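Local atomic coordinates of extracellular ligand-binding receptor (Desulfohalobium retbaense DSM 5692, PDB entry 5ERE), a protein that probably senses small molecules outside the cell, its leucine-binding-protein-like part holding 2-oxo-4-methylpentanoate and its tandem PAS sensor part holding cytosine. Residues A[86-91]-A[104-109]; A[93-98]-A[136-141]; A[130-135]-A[158-163]. All coordinates share one frame; numbering follows the deposited sequence.

Contact 1 of 3, residues A[86-91]-A[104-109]. With EDO (1,2-ethanediol), chain G.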
loop_
_atom_site.group_PDB
_atom_site.type_symbol
_atom_site.label_atom_id
_atom_site.label_comp_id
_atom_site.label_asym_id
_atom_site.label_seq_id
_atom_site.Cartn_x
_atom_site.Cartn_y
_atom_site.Cartn_z
ATOM N N ASP A 86 -28.635 12.126 14.189
ATOM C CA ASP A 86 -28.566 12.659 12.831
ATOM C C ASP A 86 -27.779 13.972 12.737
ATOM O O ASP A 86 -28.274 14.995 12.248
ATOM C CB ASP A 86 -29.980 12.834 12.276
ATOM C CG ASP A 86 -30.042 12.617 10.771
ATOM O OD1 ASP A 86 -29.281 11.758 10.245
ATOM O OD2 ASP A 86 -30.855 13.309 10.117
ATOM N N ILE A 87 -26.542 13.912 13.223
ATOM C CA ILE A 87 -25.577 14.998 13.115
ATOM C C ILE A 87 -24.411 14.567 12.233
ATOM O O ILE A 87 -23.828 13.498 12.434
ATOM C CB ILE A 87 -25.005 15.409 14.481
ATOM C CG1 ILE A 87 -26.118 15.667 15.495
ATOM C CG2 ILE A 87 -24.111 16.638 14.325
ATOM C CD1 ILE A 87 -26.980 16.876 15.179
ATOM N N PHE A 88 -24.059 15.402 11.265
ATOM C CA PHE A 88 -22.980 15.062 10.387
ATOM C C PHE A 88 -21.649 14.984 11.197
ATOM O O PHE A 88 -21.391 15.774 12.125
ATOM C CB PHE A 88 -22.875 16.063 9.240
ATOM C CG PHE A 88 -21.740 15.782 8.313
ATOM C CD1 PHE A 88 -21.719 14.624 7.556
ATOM C CD2 PHE A 88 -20.675 16.657 8.222
ATOM C CE1 PHE A 88 -20.652 14.348 6.716
ATOM C CE2 PHE A 88 -19.598 16.388 7.385
ATOM C CZ PHE A 88 -19.597 15.240 6.629
ATOM N N HIS A 89 -20.865 13.980 10.871
ATOM C CA HIS A 89 -19.689 13.647 11.662
ATOM C C HIS A 89 -18.481 13.488 10.770
ATOM O O HIS A 89 -18.527 12.785 9.764
ATOM C CB HIS A 89 -19.929 12.360 12.478
ATOM C CG HIS A 89 -18.764 11.981 13.345
ATOM N ND1 HIS A 89 -18.340 10.673 13.482
ATOM C CD2 HIS A 89 -17.932 12.730 14.110
ATOM C CE1 HIS A 89 -17.284 10.635 14.282
ATOM N NE2 HIS A 89 -17.023 11.865 14.686
ATOM N N VAL A 90 -17.393 14.153 11.146
ATOM C CA VAL A 90 -16.127 13.997 10.460
ATOM C C VAL A 90 -15.067 13.496 11.468
ATOM O O VAL A 90 -14.972 14.006 12.567
ATOM C CB VAL A 90 -15.624 15.301 9.820
ATOM C CG1 VAL A 90 -14.337 15.038 9.091
ATOM C CG2 VAL A 90 -16.692 15.844 8.847
ATOM N N ALA A 91 -14.315 12.479 11.087
ATOM C CA ALA A 91 -13.209 11.972 11.923
ATOM C C ALA A 91 -11.886 12.375 11.301
ATOM O O ALA A 91 -11.623 12.094 10.122
ATOM C CB ALA A 91 -13.293 10.499 12.057
ATOM N N HIS A 104 -22.496 7.143 7.480
ATOM C CA HIS A 104 -22.290 8.083 8.579
ATOM C C HIS A 104 -20.826 8.129 8.867
ATOM O O HIS A 104 -20.125 7.090 8.804
ATOM C CB HIS A 104 -23.086 7.703 9.836
ATOM C CG HIS A 104 -24.576 7.824 9.661
ATOM N ND1 HIS A 104 -25.282 8.941 10.052
ATOM C CD2 HIS A 104 -25.479 6.976 9.119
ATOM C CE1 HIS A 104 -26.560 8.775 9.758
ATOM N NE2 HIS A 104 -26.707 7.591 9.195
ATOM N N THR A 105 -20.389 9.353 9.150
ATOM C CA THR A 105 -19.002 9.681 9.436
ATOM C C THR A 105 -18.137 9.660 8.193
ATOM O O THR A 105 -17.902 8.627 7.582
ATOM C CB THR A 105 -18.353 8.728 10.482
ATOM O OG1 THR A 105 -19.100 8.781 11.702
ATOM C CG2 THR A 105 -16.912 9.181 10.749
ATOM N N ILE A 106 -17.636 10.829 7.843
ATOM C CA ILE A 106 -16.633 10.920 6.831
ATOM C C ILE A 106 -15.299 10.888 7.565
ATOM O O ILE A 106 -15.172 11.489 8.608
ATOM C CB ILE A 106 -16.775 12.220 6.017
ATOM C CG1 ILE A 106 -18.010 12.143 5.104
ATOM C CG2 ILE A 106 -15.492 12.533 5.211
ATOM C CD1 ILE A 106 -17.870 11.198 3.911
ATOM N N ARG A 107 -14.327 10.198 7.001
ATOM C CA ARG A 107 -13.012 10.100 7.627
ATOM C C ARG A 107 -11.879 10.555 6.704
ATOM O O ARG A 107 -11.705 10.025 5.608
ATOM C CB ARG A 107 -12.747 8.676 8.071
ATOM C CG ARG A 107 -11.302 8.524 8.494
ATOM C CD ARG A 107 -11.056 7.242 9.224
ATOM N NE ARG A 107 -11.258 6.048 8.415
ATOM C CZ ARG A 107 -10.711 4.868 8.684
ATOM N NH1 ARG A 107 -9.884 4.736 9.733
ATOM N NH2 ARG A 107 -10.965 3.827 7.889
ATOM N N LEU A 108 -11.083 11.502 7.180
ATOM C CA LEU A 108 -9.968 12.019 6.408
ATOM C C LEU A 108 -8.662 11.253 6.633
ATOM O O LEU A 108 -7.711 11.453 5.896
ATOM C CB LEU A 108 -9.735 13.494 6.745
ATOM C CG LEU A 108 -10.480 14.490 5.857
ATOM C CD1 LEU A 108 -11.866 14.549 6.295
ATOM C CD2 LEU A 108 -9.839 15.900 5.965
ATOM N N THR A 109 -8.637 10.359 7.616
ATOM C CA THR A 109 -7.399 9.622 7.965
ATOM C C THR A 109 -7.388 8.260 7.290
ATOM O O THR A 109 -8.353 7.501 7.395
ATOM C CB THR A 109 -7.291 9.439 9.493
ATOM O OG1 THR A 109 -7.578 10.678 10.156
ATOM C CG2 THR A 109 -5.937 8.864 9.934
HETATM C C1 EDO G . -9.270 0.248 9.216
HETATM O O1 EDO G . -7.962 -0.328 9.334
HETATM C C2 EDO G . -9.647 0.764 10.590
HETATM O O2 EDO G . -10.231 2.065 10.483
HETATM O O HOH W 1 -23.699 11.051 11.500
HETATM O O HOH W 2 -22.217 11.597 9.324
#
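H89 and T105 meet side by side at the tightly packed part of this contact, where ND1 of H89 lies 2.7 Å from OG1 of T105 in a hydrogen bond at the imidazole edge, in the plane of the ring. Anti to its backbone N (chi1 -178°), CG of H89 carries the ring alongside the threonine. NE2 bonds S69 and the T105 hydroxyl also meets H79, so both ends of the imidazole are held and its rotation is fixed. Next to this pair the backbones run parallel: I106 N donates to H89 O (2.9 Å), A91 N to I106 O (2.8 Å) and L108 N to A91 O (3.0 Å). On the face bearing V90 and I106, a face covered by helices 254-271 and 277-284, CZ of F88 touches CG1 of I106 at 3.8 Å, and CG1 of V90 meets CD1 of L108. Toward D86 the two segments separate. There one water links H89 N to T105 N, another joins I87 O to ND1 of H104, and OD1 of D86 stays 4.1 Å from CE1 of H104, a loose approach at an exposed residue. R107, on the other face with A91, sends its guanidinium to D303 and to S94 O, and NH1 also donates to a 1,2-ethanediol O2 at 2.8 Å. An alanine here would probably leave D303 without its charged mate and S94 O without this donor. This is the pairing of the last two strands, 88-92 and 106-107, in the parallel sheet of one lobe of a periplasmic binding protein fold.

Contact 2 of 3, residues A[93-98]-A[136-141]. With COI (2-oxo-4-methylpentanoic acid), chain B; EDO (1,2-ethanediol), chain G.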
loop_
_atom_site.group_PDB
_atom_site.type_symbol
_atom_site.label_atom_id
_atom_site.label_comp_id
_atom_site.label_asym_id
_atom_site.label_seq_id
_atom_site.Cartn_x
_atom_site.Cartn_y
_atom_site.Cartn_z
ATOM N N GLY A 93 -7.483 12.592 12.414
ATOM C CA GLY A 93 -6.537 11.881 13.285
ATOM C C GLY A 93 -7.136 10.578 13.810
ATOM O O GLY A 93 -7.114 10.282 15.020
ATOM N N SER A 94 -7.695 9.791 12.904
ATOM C CA SER A 94 -8.500 8.634 13.301
ATOM C C SER A 94 -8.242 7.391 12.450
ATOM O O SER A 94 -9.171 6.894 11.811
ATOM C CB SER A 94 -9.997 8.967 13.216
ATOM O OG SER A 94 -10.416 9.939 14.160
ATOM N N ALA A 95 -7.019 6.853 12.436
ATOM C CA ALA A 95 -6.781 5.631 11.628
ATOM C C ALA A 95 -7.554 4.349 12.069
ATOM O O ALA A 95 -7.741 3.439 11.263
ATOM C CB ALA A 95 -5.333 5.316 11.596
ATOM N N ALA A 96 -7.956 4.235 13.330
ATOM C CA ALA A 96 -8.624 2.988 13.784
ATOM C C ALA A 96 -10.111 3.237 14.040
ATOM O O ALA A 96 -10.685 2.754 14.999
ATOM C CB ALA A 96 -7.939 2.394 15.052
ATOM N N LEU A 97 -10.740 3.974 13.144
ATOM C CA LEU A 97 -12.182 4.164 13.187
ATOM C C LEU A 97 -12.934 2.839 12.979
ATOM O O LEU A 97 -12.646 2.089 12.042
ATOM C CB LEU A 97 -12.611 5.183 12.118
ATOM C CG LEU A 97 -14.116 5.305 11.884
ATOM C CD1 LEU A 97 -14.800 5.890 13.109
ATOM C CD2 LEU A 97 -14.395 6.164 10.640
ATOM N N LYS A 98 -13.917 2.574 13.841
ATOM C CA LYS A 98 -14.789 1.415 13.676
ATOM C C LYS A 98 -16.185 1.860 13.211
ATOM O O LYS A 98 -16.892 2.555 13.937
ATOM C CB LYS A 98 -14.864 0.620 14.993
ATOM N N ASN A 136 -4.945 2.174 23.635
ATOM C CA ASN A 136 -6.260 2.586 23.195
ATOM C C ASN A 136 -6.547 1.858 21.900
ATOM O O ASN A 136 -5.717 1.066 21.461
ATOM C CB ASN A 136 -6.328 4.110 23.020
ATOM C CG ASN A 136 -5.179 4.659 22.199
ATOM O OD1 ASN A 136 -4.869 4.154 21.122
ATOM N ND2 ASN A 136 -4.539 5.694 22.711
ATOM N N ASN A 137 -7.689 2.125 21.260
ATOM C CA ASN A 137 -8.057 1.317 20.107
ATOM C C ASN A 137 -7.108 1.521 18.891
ATOM O O ASN A 137 -7.058 0.675 18.005
ATOM C CB ASN A 137 -9.526 1.566 19.709
ATOM C CG ASN A 137 -9.770 2.987 19.141
ATOM O OD1 ASN A 137 -9.064 3.926 19.470
ATOM N ND2 ASN A 137 -10.801 3.134 18.325
ATOM N N LEU A 138 -6.320 2.593 18.853
ATOM C CA LEU A 138 -5.319 2.686 17.797
ATOM C C LEU A 138 -4.195 1.679 18.056
ATOM O O LEU A 138 -3.795 0.946 17.157
ATOM C CB LEU A 138 -4.734 4.110 17.676
ATOM C CG LEU A 138 -3.672 4.285 16.568
ATOM C CD1 LEU A 138 -4.279 4.282 15.163
ATOM C CD2 LEU A 138 -2.860 5.563 16.744
ATOM N N GLY A 139 -3.657 1.678 19.269
ATOM C CA GLY A 139 -2.619 0.723 19.631
ATOM C C GLY A 139 -3.093 -0.702 19.416
ATOM O O GLY A 139 -2.433 -1.513 18.766
ATOM N N SER A 140 -4.269 -1.005 19.932
ATOM C CA SER A 140 -4.730 -2.391 19.923
ATOM C C SER A 140 -5.012 -2.828 18.482
ATOM O O SER A 140 -4.784 -3.973 18.105
ATOM C CB SER A 140 -5.965 -2.546 20.812
ATOM O OG SER A 140 -7.098 -1.979 20.189
ATOM N N SER A 141 -5.471 -1.904 17.650
ATOM C CA SER A 141 -5.727 -2.254 16.261
ATOM C C SER A 141 -4.432 -2.589 15.518
ATOM O O SER A 141 -4.378 -3.554 14.758
ATOM C CB SER A 141 -6.481 -1.112 15.561
ATOM O OG SER A 141 -6.863 -1.516 14.274
HETATM C C1 COI B . -5.261 8.109 15.527
HETATM O O1 COI B . -6.103 7.701 16.371
HETATM O O2 COI B . -5.186 7.626 14.370
HETATM C C2 COI B . -4.373 9.243 15.910
HETATM O O3 COI B . -3.523 9.644 15.137
HETATM C C3 COI B . -4.636 9.851 17.267
HETATM C C4 COI B . -3.577 10.841 17.601
HETATM C C5 COI B . -4.168 11.812 18.600
HETATM C C6 COI B . -2.424 10.019 18.160
HETATM C C1 EDO G . -9.270 0.248 9.216
HETATM O O1 EDO G . -7.962 -0.328 9.334
HETATM C C2 EDO G . -9.647 0.764 10.590
HETATM O O2 EDO G . -10.231 2.065 10.483
HETATM O O HOH W 3 -11.272 0.489 16.114
#
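A96 points its CB at the first turn of helix 137-149, and the methyl sits over the helix backbone, 3.5 Å from N137 O and 3.8 Å from CA of L138. CB of S141, one turn further on, touches the same methyl at 3.8 Å, so a single small side chain is received by three helix residues. In L138, CG is anti to the backbone N (chi1 -180°), and from it CD1 meets CB of A95 at 3.9 Å while CD2 packs against the carboxylate carbon C1 of 2-oxo-4-methylpentanoate. The ligand thus lies between a loop and a helix start from different lobes, the cleft arrangement of periplasmic binding proteins, and A95 N donates to its carboxylate O2 at 2.8 Å from the type I turn S94 to L97. Further bonds to the ligand come from S72 and R210. N136 is the N-cap of the helix, its OD1 accepting weak bonds from the N-H groups of L138 and G139. N137 turns its amide toward the loop, but ND2 only approaches A96 O, 3.3 Å away at a poor angle, and its hydrogen bond goes to S72 O. A water donates to A96 O at 2.6 Å and is weakly bonded to N137 ND2. V112 of helix 112-123 packs against A95, A96, L138 and S141.

Contact 3 of 3, residues A[130-135]-A[158-163]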
loop_
_atom_site.group_PDB
_atom_site.type_symbol
_atom_site.label_atom_id
_atom_site.label_comp_id
_atom_site.label_asym_id
_atom_site.label_seq_id
_atom_site.Cartn_x
_atom_site.Cartn_y
_atom_site.Cartn_z
ATOM N N ALA A 130 9.258 -6.664 18.024
ATOM C CA ALA A 130 8.526 -6.241 19.224
ATOM C C ALA A 130 7.643 -5.021 18.920
ATOM O O ALA A 130 8.019 -4.151 18.122
ATOM C CB ALA A 130 9.493 -5.932 20.364
ATOM N N VAL A 131 6.465 -4.989 19.545
ATOM C CA VAL A 131 5.572 -3.842 19.490
ATOM C C VAL A 131 5.321 -3.288 20.890
ATOM O O VAL A 131 4.949 -4.023 21.797
ATOM C CB VAL A 131 4.210 -4.204 18.853
ATOM C CG1 VAL A 131 3.371 -2.907 18.484
ATOM C CG2 VAL A 131 4.420 -5.054 17.646
ATOM N N LEU A 132 5.547 -1.990 21.047
ATOM C CA LEU A 132 5.059 -1.227 22.187
ATOM C C LEU A 132 4.024 -0.189 21.702
ATOM O O LEU A 132 4.387 0.732 20.943
ATOM C CB LEU A 132 6.224 -0.536 22.892
ATOM C CG LEU A 132 5.945 0.238 24.189
ATOM C CD1 LEU A 132 5.138 -0.574 25.204
ATOM C CD2 LEU A 132 7.265 0.661 24.802
ATOM N N ALA A 133 2.760 -0.341 22.124
ATOM C CA ALA A 133 1.666 0.489 21.593
ATOM C C ALA A 133 0.847 1.190 22.672
ATOM O O ALA A 133 0.568 0.639 23.740
ATOM C CB ALA A 133 0.742 -0.356 20.739
HETATM N N MSE A 134 0.442 2.410 22.369
HETATM C CA MSE A 134 -0.442 3.178 23.232
HETATM C C MSE A 134 -1.654 2.351 23.557
HETATM O O MSE A 134 -2.198 1.686 22.680
HETATM C CB MSE A 134 -0.860 4.520 22.545
HETATM C CG MSE A 134 -1.549 4.356 21.223
HETATM SE SE MSE A 134 -2.047 6.154 20.388
HETATM C CE MSE A 134 -0.266 6.862 20.041
ATOM N N ASP A 135 -2.072 2.371 24.822
ATOM C CA ASP A 135 -3.228 1.585 25.250
ATOM C C ASP A 135 -4.577 2.240 24.910
ATOM O O ASP A 135 -5.276 2.768 25.777
ATOM C CB ASP A 135 -3.144 1.305 26.762
ATOM C CG ASP A 135 -4.235 0.343 27.242
ATOM O OD1 ASP A 135 -4.551 -0.634 26.521
ATOM O OD2 ASP A 135 -4.787 0.567 28.340
ATOM N N GLN A 158 3.403 -5.203 23.793
ATOM C CA GLN A 158 3.250 -4.482 25.051
ATOM C C GLN A 158 2.469 -3.181 24.843
ATOM O O GLN A 158 2.619 -2.525 23.819
ATOM C CB GLN A 158 4.622 -4.172 25.654
ATOM C CG GLN A 158 5.422 -5.404 26.102
ATOM C CD GLN A 158 4.738 -6.153 27.247
ATOM O OE1 GLN A 158 4.743 -5.692 28.389
ATOM N NE2 GLN A 158 4.122 -7.294 26.934
ATOM N N GLU A 159 1.644 -2.819 25.821
ATOM C CA GLU A 159 0.886 -1.575 25.789
ATOM C C GLU A 159 1.406 -0.581 26.826
ATOM O O GLU A 159 2.123 -0.961 27.755
ATOM C CB GLU A 159 -0.593 -1.863 26.025
ATOM C CG GLU A 159 -1.230 -2.713 24.919
ATOM C CD GLU A 159 -2.665 -3.127 25.221
ATOM O OE1 GLU A 159 -3.097 -3.005 26.394
ATOM O OE2 GLU A 159 -3.348 -3.595 24.281
ATOM N N TYR A 160 1.055 0.697 26.665
ATOM C CA TYR A 160 1.359 1.712 27.672
ATOM C C TYR A 160 0.352 2.856 27.660
ATOM O O TYR A 160 -0.147 3.270 26.596
ATOM C CB TYR A 160 2.764 2.292 27.474
ATOM C CG TYR A 160 2.890 3.109 26.202
ATOM C CD1 TYR A 160 3.105 2.487 24.981
ATOM C CD2 TYR A 160 2.777 4.496 26.228
ATOM C CE1 TYR A 160 3.217 3.214 23.823
ATOM C CE2 TYR A 160 2.873 5.248 25.061
ATOM C CZ TYR A 160 3.082 4.600 23.860
ATOM O OH TYR A 160 3.189 5.315 22.695
ATOM N N ASN A 161 0.089 3.387 28.850
ATOM C CA ASN A 161 -0.666 4.610 29.008
ATOM C C ASN A 161 0.178 5.821 28.604
ATOM O O ASN A 161 1.200 6.093 29.242
ATOM C CB ASN A 161 -1.132 4.745 30.449
ATOM C CG ASN A 161 -2.083 5.906 30.631
ATOM O OD1 ASN A 161 -1.665 7.053 30.755
ATOM N ND2 ASN A 161 -3.372 5.616 30.616
ATOM N N PRO A 162 -0.228 6.553 27.538
ATOM C CA PRO A 162 0.633 7.661 27.091
ATOM C C PRO A 162 0.668 8.850 28.060
ATOM O O PRO A 162 1.603 9.651 28.017
ATOM C CB PRO A 162 0.027 8.056 25.732
ATOM C CG PRO A 162 -1.388 7.643 25.796
ATOM C CD PRO A 162 -1.370 6.349 26.628
ATOM N N GLN A 163 -0.335 8.999 28.908
ATOM C CA GLN A 163 -0.238 10.028 29.940
ATOM C C GLN A 163 0.764 9.605 31.048
ATOM O O GLN A 163 1.606 10.392 31.467
ATOM C CB GLN A 163 -1.614 10.316 30.551
ATOM C CG GLN A 163 -2.557 11.168 29.655
ATOM C CD GLN A 163 -3.229 10.350 28.555
ATOM O OE1 GLN A 163 -3.229 10.738 27.384
ATOM N NE2 GLN A 163 -3.819 9.217 28.934
#
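Strands 130-134 and 158-160 run parallel, their short axes 4.5 Å apart at closest and 27° from exact alignment, with L132 paired to Q158, A133 to E159 and M134 to Y160. They are the two strands of a beta-alpha-beta unit whose connecting element is helix 137-149, in the sheet of the second lobe of the periplasmic binding protein fold. Q158 N donates to V131 O and A133 N to Q158 O, both at 2.8 Å. Beyond them Y160 N reaches A133 O less squarely, tilted from the carbonyl plane, and D135 N donates to Y160 O from above the carbonyl plane as the strands end and the side chains of M134 and Y160 diverge.

The tyrosine ring dominates the side-chain packing. Its CG lies between backbone N and carbonyl carbon (chi1 68°), and the ring beyond it lies against the backbone of A133 and M134. CA of M134, a selenomethionine, lies over one face, 3.9 Å from the ring centroid and offset toward the rim, a CH-pi contact. From the L132 side chain, which meets the tyrosine at about a right angle, CD1 comes obliquely to within 3.7 Å of CD1 of Y160; the same methyl also packs against CB of Q158. The phenol OH bonds E189 and S186, so the ring is held at its far end as well as across its face. Helix 168-175 lies against the face of L132 and Q158, with Q170 touching both, while I143 of helix 137-149 packs on A133 and E159 across the sheet. At the end of the pairing two acids crowd together: the carboxylate planes of D135 and E159 are 33° apart, and OD1 of D135 stands 2.8 Å from OE1 of E159.

The three contacts lie in the periplasmic-binding-protein part of the chain and form a path from one lobe to the other. Contact 1 belongs to the parallel sheet of the first lobe and contact 3 to the mixed sheet of the second, their centres 27 Å apart and without touching. Contact 2 lies between, 15 Å from the first and 13 Å from the third. Its segments alternate along the chain with those of both neighbours, whereas contact 1 closes before contact 3 opens. T109 and R107 reach its loop from contact 1, and G139 of its helix packs on A133 of contact 3. Ligand-lining residues are thereby tied to both sheets, consistent with a cleft formed by two lobes.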